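Local coordinates for glucose import ATP-binding protein GlcV (Sulfolobus solfataricus, PDB 1OXX), which powers glucose uptake as the ATP-hydrolysing subunit of an ABC transporter, coupling ATP turnover to sugar import, at residues I241-E246 with I276-V281; N245-K250 with E322-Y327; A272-R277 with D345-F350. The protein carries 1 engineered substitution. All blocks are in the same frame, centred on the assembly; numbering follows the deposited sequence.

Contact 1: I241-E246 with I276-V281; sequences IGEINE and IRPEDV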
loop_
_atom_site.group_PDB
_atom_site.type_symbol
_atom_site.label_atom_id
_atom_site.label_comp_id
_atom_site.label_asym_id
_atom_site.label_seq_id
_atom_site.Cartn_x
_atom_site.Cartn_y
_atom_site.Cartn_z
ATOM N N ILE A 241 5.456 -5.179 -2.420
ATOM C CA ILE A 241 5.430 -4.995 -0.979
ATOM C C ILE A 241 6.724 -4.406 -0.413
ATOM O O ILE A 241 6.750 -4.009 0.742
ATOM C CB ILE A 241 5.040 -6.331 -0.286
ATOM C CG1 ILE A 241 4.728 -6.139 1.209
ATOM C CG2 ILE A 241 6.124 -7.348 -0.470
ATOM C CD1 ILE A 241 3.364 -5.563 1.485
ATOM N N GLY A 242 7.782 -4.346 -1.226
ATOM C CA GLY A 242 9.050 -3.781 -0.785
ATOM C C GLY A 242 10.158 -3.952 -1.804
ATOM O O GLY A 242 10.021 -4.719 -2.758
ATOM N N GLU A 243 11.271 -3.266 -1.579
ATOM C CA GLU A 243 12.419 -3.378 -2.466
ATOM C C GLU A 243 12.948 -4.790 -2.506
ATOM O O GLU A 243 13.025 -5.483 -1.485
ATOM C CB GLU A 243 13.553 -2.448 -2.017
ATOM C CG GLU A 243 13.202 -0.981 -2.114
ATOM C CD GLU A 243 14.425 -0.086 -2.116
ATOM O OE1 GLU A 243 15.376 -0.391 -1.372
ATOM O OE2 GLU A 243 14.423 0.918 -2.862
ATOM N N ILE A 244 13.315 -5.213 -3.704
ATOM C CA ILE A 244 13.907 -6.526 -3.879
ATOM C C ILE A 244 14.748 -6.575 -5.149
ATOM O O ILE A 244 14.435 -5.911 -6.144
ATOM C CB ILE A 244 12.813 -7.632 -3.912
ATOM C CG1 ILE A 244 13.454 -9.010 -3.762
ATOM C CG2 ILE A 244 11.994 -7.542 -5.183
ATOM C CD1 ILE A 244 12.486 -10.112 -3.347
ATOM N N ASN A 245 15.841 -7.333 -5.082
ATOM C CA ASN A 245 16.642 -7.662 -6.235
ATOM C C ASN A 245 16.057 -8.886 -6.928
ATOM O O ASN A 245 15.788 -9.902 -6.282
ATOM C CB ASN A 245 18.067 -7.987 -5.794
ATOM C CG ASN A 245 18.762 -6.802 -5.186
ATOM O OD1 ASN A 245 19.138 -5.873 -5.899
ATOM N ND2 ASN A 245 18.955 -6.824 -3.865
ATOM N N GLU A 246 15.878 -8.786 -8.235
ATOM C CA GLU A 246 15.365 -9.888 -9.052
ATOM C C GLU A 246 16.456 -10.329 -10.008
ATOM O O GLU A 246 16.950 -9.517 -10.807
ATOM C CB GLU A 246 14.148 -9.427 -9.856
ATOM C CG GLU A 246 13.063 -8.754 -9.040
ATOM C CD GLU A 246 11.916 -8.230 -9.883
ATOM O OE1 GLU A 246 11.752 -8.667 -11.056
ATOM O OE2 GLU A 246 11.164 -7.379 -9.355
ATOM N N ILE A 276 16.056 -11.479 -3.711
ATOM C CA ILE A 276 16.801 -11.239 -2.470
ATOM C C ILE A 276 16.711 -9.752 -2.137
ATOM O O ILE A 276 17.100 -8.877 -2.922
ATOM C CB ILE A 276 18.276 -11.784 -2.542
ATOM C CG1 ILE A 276 18.948 -11.753 -1.159
ATOM C CG2 ILE A 276 19.118 -11.062 -3.583
ATOM C CD1 ILE A 276 18.515 -12.890 -0.224
ATOM N N ARG A 277 16.120 -9.461 -0.987
ATOM C CA ARG A 277 15.949 -8.071 -0.589
ATOM C C ARG A 277 17.289 -7.448 -0.185
ATOM O O ARG A 277 18.196 -8.142 0.291
ATOM C CB ARG A 277 14.920 -7.975 0.528
ATOM C CG ARG A 277 13.531 -8.410 0.112
ATOM C CD ARG A 277 12.435 -7.923 1.080
ATOM N NE ARG A 277 11.163 -8.557 0.773
ATOM C CZ ARG A 277 10.346 -8.189 -0.208
ATOM N NH1 ARG A 277 10.621 -7.132 -0.968
ATOM N NH2 ARG A 277 9.211 -8.853 -0.401
ATOM N N PRO A 278 17.438 -6.137 -0.364
ATOM C CA PRO A 278 18.724 -5.478 -0.058
ATOM C C PRO A 278 19.200 -5.675 1.375
ATOM O O PRO A 278 20.396 -5.764 1.597
ATOM C CB PRO A 278 18.453 -4.016 -0.374
ATOM C CG PRO A 278 16.983 -3.899 -0.315
ATOM C CD PRO A 278 16.457 -5.178 -0.895
ATOM N N GLU A 279 18.297 -5.744 2.350
ATOM C CA GLU A 279 18.704 -5.957 3.728
ATOM C C GLU A 279 19.251 -7.361 3.964
ATOM O O GLU A 279 19.862 -7.616 4.993
ATOM C CB GLU A 279 17.545 -5.691 4.678
ATOM C CG GLU A 279 16.377 -6.665 4.548
ATOM C CD GLU A 279 15.248 -6.166 3.665
ATOM O OE1 GLU A 279 15.505 -5.357 2.753
ATOM O OE2 GLU A 279 14.084 -6.621 3.879
ATOM N N ASP A 280 19.038 -8.244 2.998
ATOM C CA ASP A 280 19.459 -9.638 3.113
ATOM C C ASP A 280 20.706 -9.936 2.310
ATOM O O ASP A 280 20.996 -11.098 2.012
ATOM C CB ASP A 280 18.319 -10.567 2.721
ATOM C CG ASP A 280 17.112 -10.394 3.613
ATOM O OD1 ASP A 280 17.298 -10.213 4.847
ATOM O OD2 ASP A 280 15.962 -10.402 3.124
ATOM N N VAL A 281 21.421 -8.875 1.960
ATOM C CA VAL A 281 22.687 -8.955 1.228
ATOM C C VAL A 281 23.757 -8.222 2.040
ATOM O O VAL A 281 23.485 -7.165 2.610
ATOM C CB VAL A 281 22.573 -8.288 -0.156
ATOM C CG1 VAL A 281 23.929 -8.247 -0.901
ATOM C CG2 VAL A 281 21.519 -8.968 -1.000
HETATM O O HOH W 1 13.802 -3.953 1.129
#
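In Asn245, chi1 of -65° sets CG beside the backbone N, and chi2 of -73° turns the amide so that ND2 reaches Ile276 O. In Arg277 a like first torsion and a chain extended to NE carry the side chain alongside Glu243, and the turn at chi4 (-79°) places CZ, with NH1 as the touching atom. Ile276 O is gripped twice: by Asn245 N at 2.9 Å and by Asn245 ND2, also at 2.9 Å, the two donors arriving from opposite faces of the carbonyl plane. Ile276 N returns a bond to Asn245 O at 3.0 Å, completing an antiparallel hydrogen-bonded pair where strands 245-252 and 271-276 meet. An asparagine suits this end of the pairing because its short amide can supply a second N-H to a buried carbonyl.

Arginine suits the neighbouring turn because it can reach carbonyls and pack on carbon at once. Arg277 NH1 donates to Glu243 O at 3.0 Å; the oxygen lies close to the guanidinium plane, whereas NH1 stands well above the carbonyl plane. A weak bond joins Arg277 NH1 to Gly242 O. Ile244 CD1 lies over the centre of one guanidinium face, and Ile241 CG2 approaches Arg277 NH2 to 3.4 Å. Pro278 lays CD 3.5 Å from Glu243 O, while a water donates to both Glu243 O and Glu279 OE1.

NH1 also bonds Ala238 O in helix 235-241, and NH2 bonds Tyr229 O in helix 225-230, whose ring makes a cation-pi contact, so the turn is held to both helices. Pro278 packs on Phe325 and Asn245 on Ile324 of strand 324-328.

Contact 2: N245-K250 with E322-Y327; sequences NELEGK and EEIFTY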
loop_
_atom_site.group_PDB
_atom_site.type_symbol
_atom_site.label_atom_id
_atom_site.label_comp_id
_atom_site.label_asym_id
_atom_site.label_seq_id
_atom_site.Cartn_x
_atom_site.Cartn_y
_atom_site.Cartn_z
ATOM N N ASN A 245 15.841 -7.333 -5.082
ATOM C CA ASN A 245 16.642 -7.662 -6.235
ATOM C C ASN A 245 16.057 -8.886 -6.928
ATOM O O ASN A 245 15.788 -9.902 -6.282
ATOM C CB ASN A 245 18.067 -7.987 -5.794
ATOM C CG ASN A 245 18.762 -6.802 -5.186
ATOM O OD1 ASN A 245 19.138 -5.873 -5.899
ATOM N ND2 ASN A 245 18.955 -6.824 -3.865
ATOM N N GLU A 246 15.878 -8.786 -8.235
ATOM C CA GLU A 246 15.365 -9.888 -9.052
ATOM C C GLU A 246 16.456 -10.329 -10.008
ATOM O O GLU A 246 16.950 -9.517 -10.807
ATOM C CB GLU A 246 14.148 -9.427 -9.856
ATOM C CG GLU A 246 13.063 -8.754 -9.040
ATOM C CD GLU A 246 11.916 -8.230 -9.883
ATOM O OE1 GLU A 246 11.752 -8.667 -11.056
ATOM O OE2 GLU A 246 11.164 -7.379 -9.355
ATOM N N LEU A 247 16.834 -11.602 -9.922
ATOM C CA LEU A 247 17.898 -12.143 -10.774
ATOM C C LEU A 247 17.419 -13.419 -11.403
ATOM O O LEU A 247 16.653 -14.151 -10.792
ATOM C CB LEU A 247 19.140 -12.502 -9.964
ATOM C CG LEU A 247 19.863 -11.411 -9.198
ATOM C CD1 LEU A 247 19.233 -11.338 -7.843
ATOM C CD2 LEU A 247 21.344 -11.725 -9.095
ATOM N N GLU A 248 17.898 -13.713 -12.602
ATOM C CA GLU A 248 17.543 -14.949 -13.283
ATOM C C GLU A 248 18.787 -15.808 -13.450
ATOM O O GLU A 248 19.865 -15.313 -13.804
ATOM C CB GLU A 248 16.935 -14.658 -14.664
ATOM C CG GLU A 248 16.494 -15.928 -15.392
ATOM C CD GLU A 248 16.024 -15.701 -16.822
ATOM O OE1 GLU A 248 15.341 -14.689 -17.076
ATOM O OE2 GLU A 248 16.324 -16.555 -17.698
ATOM N N GLY A 249 18.648 -17.103 -13.208
ATOM C CA GLY A 249 19.768 -18.001 -13.373
ATOM C C GLY A 249 19.386 -19.389 -13.811
ATOM O O GLY A 249 18.214 -19.700 -14.031
ATOM N N LYS A 250 20.402 -20.235 -13.913
ATOM C CA LYS A 250 20.235 -21.607 -14.335
ATOM C C LYS A 250 20.187 -22.538 -13.133
ATOM O O LYS A 250 21.029 -22.467 -12.245
ATOM C CB LYS A 250 21.395 -22.014 -15.245
ATOM C CG LYS A 250 21.275 -23.428 -15.791
ATOM C CD LYS A 250 22.489 -23.849 -16.609
ATOM C CE LYS A 250 22.245 -25.196 -17.293
ATOM N NZ LYS A 250 23.387 -25.632 -18.148
ATOM N N GLU A 322 23.368 -9.187 -14.433
ATOM C CA GLU A 322 22.336 -9.144 -13.391
ATOM C C GLU A 322 22.847 -8.308 -12.240
ATOM O O GLU A 322 24.025 -8.339 -11.926
ATOM C CB GLU A 322 21.990 -10.546 -12.902
ATOM C CG GLU A 322 21.420 -11.463 -13.969
ATOM C CD GLU A 322 20.048 -11.034 -14.445
ATOM O OE1 GLU A 322 19.918 -10.580 -15.601
ATOM O OE2 GLU A 322 19.095 -11.157 -13.663
ATOM N N GLU A 323 21.952 -7.558 -11.618
ATOM C CA GLU A 323 22.353 -6.653 -10.544
ATOM C C GLU A 323 21.805 -7.026 -9.179
ATOM O O GLU A 323 20.717 -7.595 -9.043
ATOM C CB GLU A 323 21.879 -5.243 -10.857
ATOM C CG GLU A 323 22.510 -4.625 -12.092
ATOM C CD GLU A 323 21.919 -3.273 -12.448
ATOM O OE1 GLU A 323 20.930 -2.839 -11.811
ATOM O OE2 GLU A 323 22.441 -2.641 -13.389
ATOM N N ILE A 324 22.590 -6.683 -8.161
ATOM C CA ILE A 324 22.170 -6.771 -6.781
ATOM C C ILE A 324 22.599 -5.465 -6.111
ATOM O O ILE A 324 23.774 -5.044 -6.192
ATOM C CB ILE A 324 22.821 -7.933 -6.049
ATOM C CG1 ILE A 324 22.285 -9.267 -6.554
ATOM C CG2 ILE A 324 22.581 -7.799 -4.572
ATOM C CD1 ILE A 324 22.965 -10.434 -5.871
ATOM N N PHE A 325 21.639 -4.795 -5.489
ATOM C CA PHE A 325 21.969 -3.641 -4.668
ATOM C C PHE A 325 21.689 -3.907 -3.204
ATOM O O PHE A 325 20.843 -4.744 -2.825
ATOM C CB PHE A 325 21.271 -2.351 -5.127
ATOM C CG PHE A 325 19.782 -2.352 -4.947
ATOM C CD1 PHE A 325 19.208 -1.883 -3.785
ATOM C CD2 PHE A 325 18.963 -2.840 -5.944
ATOM C CE1 PHE A 325 17.824 -1.909 -3.627
ATOM C CE2 PHE A 325 17.593 -2.868 -5.786
ATOM C CZ PHE A 325 17.029 -2.392 -4.627
ATOM N N THR A 326 22.436 -3.198 -2.376
ATOM C CA THR A 326 22.285 -3.268 -0.944
ATOM C C THR A 326 22.708 -1.915 -0.367
ATOM O O THR A 326 23.272 -1.079 -1.079
ATOM C CB THR A 326 23.137 -4.408 -0.369
ATOM O OG1 THR A 326 22.808 -4.591 1.011
ATOM C CG2 THR A 326 24.601 -4.041 -0.359
ATOM N N TYR A 327 22.419 -1.677 0.907
ATOM C CA TYR A 327 22.730 -0.399 1.546
ATOM C C TYR A 327 23.806 -0.568 2.598
ATOM O O TYR A 327 23.817 -1.540 3.343
ATOM C CB TYR A 327 21.490 0.236 2.178
ATOM C CG TYR A 327 20.409 0.533 1.204
ATOM C CD1 TYR A 327 19.341 -0.343 1.027
ATOM C CD2 TYR A 327 20.446 1.688 0.434
ATOM C CE1 TYR A 327 18.365 -0.073 0.117
ATOM C CE2 TYR A 327 19.470 1.961 -0.504
ATOM C CZ TYR A 327 18.422 1.076 -0.650
ATOM O OH TYR A 327 17.432 1.345 -1.568
HETATM O O HOH W 2 18.705 -5.397 -8.487
HETATM O O HOH W 3 16.500 -10.578 -13.905
HETATM O O HOH W 4 18.145 -7.210 -9.855
HETATM O O HOH W 5 18.878 -7.944 -11.398
#
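Asn245 and Phe325 join the two antiparallel sheets of the C-terminal beta region; segment 322-327 falls in a family grouped with the OB clan. Strands 245-250 and 324-327 run roughly antiparallel (154°), with axes 7.3 Å apart, and every direct hydrogen bond between the segments pairs a side chain with the backbone. The amide of Asn245 imitates a peptide unit: OD1 receives Phe325 N at 2.8 Å from above its carbonyl plane. Asn245 ND2 donates to Phe325 O at 3.0 Å, meeting a lone pair of that oxygen, which lies close to the amide plane. Since ND2 also serves Ile276 O, both its protons have acceptors. The amide plane stands 65° from the Phe325 ring, with Asn245 OD1 only 3.0 Å from Phe325 CD2. That ring is also held by a cation-pi contact with Arg312.

Leu247 and Ile324 cross at about a right angle, and Leu247 CD2 touches Ile324 CG1 at 3.7 Å; branched aliphatic chains suit this buried meeting of sheets. One water donates to Glu246 O and accepts from Glu323 N.

At the far end Glu322, bent at chi2 (-68°), folds back towards the strand, where an acceptor suits the backbone N-H of Glu248. Glu248 itself turns away to salt bridges with Arg271 and Lys352. Glu322 OE2 takes Glu248 N at 3.0 Å from above the carboxylate plane, and a water donates to the same oxygen.

Contact 3: A272-R277 with D345-F350; sequences AIIGIR and DKIKVF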
loop_
_atom_site.group_PDB
_atom_site.type_symbol
_atom_site.label_atom_id
_atom_site.label_comp_id
_atom_site.label_asym_id
_atom_site.label_seq_id
_atom_site.Cartn_x
_atom_site.Cartn_y
_atom_site.Cartn_z
ATOM N N ALA A 272 15.481 -20.210 -13.081
ATOM C CA ALA A 272 14.780 -19.707 -11.906
ATOM C C ALA A 272 14.966 -18.225 -11.732
ATOM O O ALA A 272 15.960 -17.660 -12.163
ATOM C CB ALA A 272 15.282 -20.405 -10.658
ATOM N N ILE A 273 13.990 -17.611 -11.065
ATOM C CA ILE A 273 14.087 -16.231 -10.660
ATOM C C ILE A 273 14.418 -16.229 -9.176
ATOM O O ILE A 273 13.755 -16.901 -8.385
ATOM C CB ILE A 273 12.777 -15.508 -10.903
ATOM C CG1 ILE A 273 12.450 -15.511 -12.400
ATOM C CG2 ILE A 273 12.846 -14.090 -10.352
ATOM C CD1 ILE A 273 11.058 -15.022 -12.725
ATOM N N ILE A 274 15.469 -15.513 -8.818
ATOM C CA ILE A 274 15.868 -15.360 -7.436
ATOM C C ILE A 274 15.424 -13.974 -6.985
ATOM O O ILE A 274 15.633 -12.996 -7.692
ATOM C CB ILE A 274 17.414 -15.472 -7.322
ATOM C CG1 ILE A 274 17.895 -16.890 -7.620
ATOM C CG2 ILE A 274 17.902 -15.016 -5.949
ATOM C CD1 ILE A 274 17.587 -17.853 -6.529
ATOM N N GLY A 275 14.834 -13.914 -5.792
ATOM C CA GLY A 275 14.503 -12.669 -5.137
ATOM C C GLY A 275 15.294 -12.562 -3.854
ATOM O O GLY A 275 15.245 -13.460 -3.009
ATOM N N ILE A 276 16.056 -11.479 -3.711
ATOM C CA ILE A 276 16.801 -11.239 -2.470
ATOM C C ILE A 276 16.711 -9.752 -2.137
ATOM O O ILE A 276 17.100 -8.877 -2.922
ATOM C CB ILE A 276 18.276 -11.784 -2.542
ATOM C CG1 ILE A 276 18.948 -11.753 -1.159
ATOM C CG2 ILE A 276 19.118 -11.062 -3.583
ATOM C CD1 ILE A 276 18.515 -12.890 -0.224
ATOM N N ARG A 277 16.120 -9.461 -0.987
ATOM C CA ARG A 277 15.949 -8.071 -0.589
ATOM C C ARG A 277 17.289 -7.448 -0.185
ATOM O O ARG A 277 18.196 -8.142 0.291
ATOM C CB ARG A 277 14.920 -7.975 0.528
ATOM C CG ARG A 277 13.531 -8.410 0.112
ATOM C CD ARG A 277 12.435 -7.923 1.080
ATOM N NE ARG A 277 11.163 -8.557 0.773
ATOM C CZ ARG A 277 10.346 -8.189 -0.208
ATOM N NH1 ARG A 277 10.621 -7.132 -0.968
ATOM N NH2 ARG A 277 9.211 -8.853 -0.401
ATOM N N ASP A 345 17.851 -18.067 4.672
ATOM C CA ASP A 345 16.424 -18.281 4.833
ATOM C C ASP A 345 15.591 -17.202 4.183
ATOM O O ASP A 345 14.358 -17.324 4.140
ATOM C CB ASP A 345 16.031 -18.449 6.304
ATOM C CG ASP A 345 16.217 -17.194 7.121
ATOM O OD1 ASP A 345 16.732 -16.188 6.591
ATOM O OD2 ASP A 345 15.868 -17.126 8.324
ATOM N N LYS A 346 16.244 -16.177 3.631
ATOM C CA LYS A 346 15.508 -15.094 2.987
ATOM C C LYS A 346 15.618 -15.147 1.466
ATOM O O LYS A 346 15.071 -14.285 0.782
ATOM C CB LYS A 346 15.966 -13.729 3.492
ATOM C CG LYS A 346 15.824 -13.522 4.971
ATOM C CD LYS A 346 14.374 -13.365 5.352
ATOM C CE LYS A 346 14.235 -13.153 6.854
ATOM N NZ LYS A 346 12.832 -12.944 7.238
ATOM N N ILE A 347 16.282 -16.150 0.917
ATOM C CA ILE A 347 16.310 -16.287 -0.523
ATOM C C ILE A 347 14.942 -16.738 -1.009
ATOM O O ILE A 347 14.392 -17.733 -0.520
ATOM C CB ILE A 347 17.348 -17.337 -0.963
ATOM C CG1 ILE A 347 18.772 -17.000 -0.496
ATOM C CG2 ILE A 347 17.260 -17.555 -2.467
ATOM C CD1 ILE A 347 19.745 -18.174 -0.575
ATOM N N LYS A 348 14.366 -15.990 -1.936
ATOM C CA LYS A 348 13.107 -16.364 -2.557
ATOM C C LYS A 348 13.418 -16.909 -3.932
ATOM O O LYS A 348 14.315 -16.413 -4.623
ATOM C CB LYS A 348 12.175 -15.178 -2.650
ATOM C CG LYS A 348 11.805 -14.620 -1.284
ATOM C CD LYS A 348 11.594 -13.143 -1.348
ATOM C CE LYS A 348 11.228 -12.511 0.008
ATOM N NZ LYS A 348 12.231 -12.613 1.097
ATOM N N VAL A 349 12.720 -17.962 -4.319
ATOM C CA VAL A 349 12.971 -18.558 -5.622
ATOM C C VAL A 349 11.661 -18.932 -6.278
ATOM O O VAL A 349 10.725 -19.380 -5.608
ATOM C CB VAL A 349 13.954 -19.762 -5.521
ATOM C CG1 VAL A 349 13.334 -20.924 -4.780
ATOM C CG2 VAL A 349 14.433 -20.197 -6.908
ATOM N N PHE A 350 11.595 -18.666 -7.577
ATOM C CA PHE A 350 10.413 -18.942 -8.397
ATOM C C PHE A 350 10.811 -19.581 -9.710
ATOM O O PHE A 350 11.911 -19.347 -10.225
ATOM C CB PHE A 350 9.657 -17.649 -8.702
ATOM C CG PHE A 350 9.368 -16.817 -7.483
ATOM C CD1 PHE A 350 10.240 -15.809 -7.092
ATOM C CD2 PHE A 350 8.246 -17.069 -6.719
ATOM C CE1 PHE A 350 9.991 -15.074 -5.975
ATOM C CE2 PHE A 350 7.994 -16.329 -5.602
ATOM C CZ PHE A 350 8.862 -15.325 -5.234
HETATM O O HOH W 6 15.135 -11.479 0.743
HETATM O O HOH W 7 11.757 -10.648 2.963
#
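Four backbone hydrogen bonds stitch Ile273 to Phe350 and Gly275 to Lys348. Ile273 and Phe350 exchange N-H and carbonyl in both directions. Gly275 N meets Lys348 O at 2.8 Å, nearly straight at 174°, and Lys348 N answers to Gly275 O. Between them Ile274 and Val349 form a non-hydrogen-bonded pair, where CA-H groups of both residues lean on the carbonyls of Lys348 and Ile273.

Apolar contacts gather on the face that carries Ile274 and Val349. Ile274 CD1 lies 3.9 Å from Val349 CG2 and also nears Ile347 CG2, while Ala272 CB adds a further touch on Val349. Beta-branched residues suit these extended positions, where they present methyls to one another. Further along, Ile276 CD1 packs on Ile347 CG1. On the other face, glycine suits position 275, where Lys348 CB and Ile244 CD1 both come close to the backbone.

The polar end is crowded with positive charge. Lys348 bends at chi4 (62°), which sets NZ 4.2 Å from NE of Arg277, whose NH2 also bonds Tyr229 O; this proximity may tend to lower the lysine's affinity for its proton. A weak bond to Lys346 O and two waters serve NZ: one water accepts from NZ and Arg277 NE, the other accepts from NZ and Arg277 N and donates to Lys346 O.

The alternation of hydrogen-bonded and non-hydrogen-bonded pairs is that of an antiparallel beta-sheet; here strand 348-351, joined from far along the chain, forms one edge of a five-stranded sheet.

In the fold
Leaving helix 235-241, the chain enters strand 245-252, makes two short strands and returns along 271-276, so that contact 1 closes the first loop. Contact 2 starts from the same stretch but closes a longer one, reaching 322-327 after the chain has built most of the second sheet; the two loops set out together, and that of contact 1 closes first. Contact 3 begins where contact 1 ends and is reached last, at 345-350, so contacts 2 and 3 cross. Contacts 1 and 3 share one sheet, while contact 2 ties it to the second. Tyr327 to Glu243 and Thr326 to Pro278 bind contacts 1 and 2 directly together.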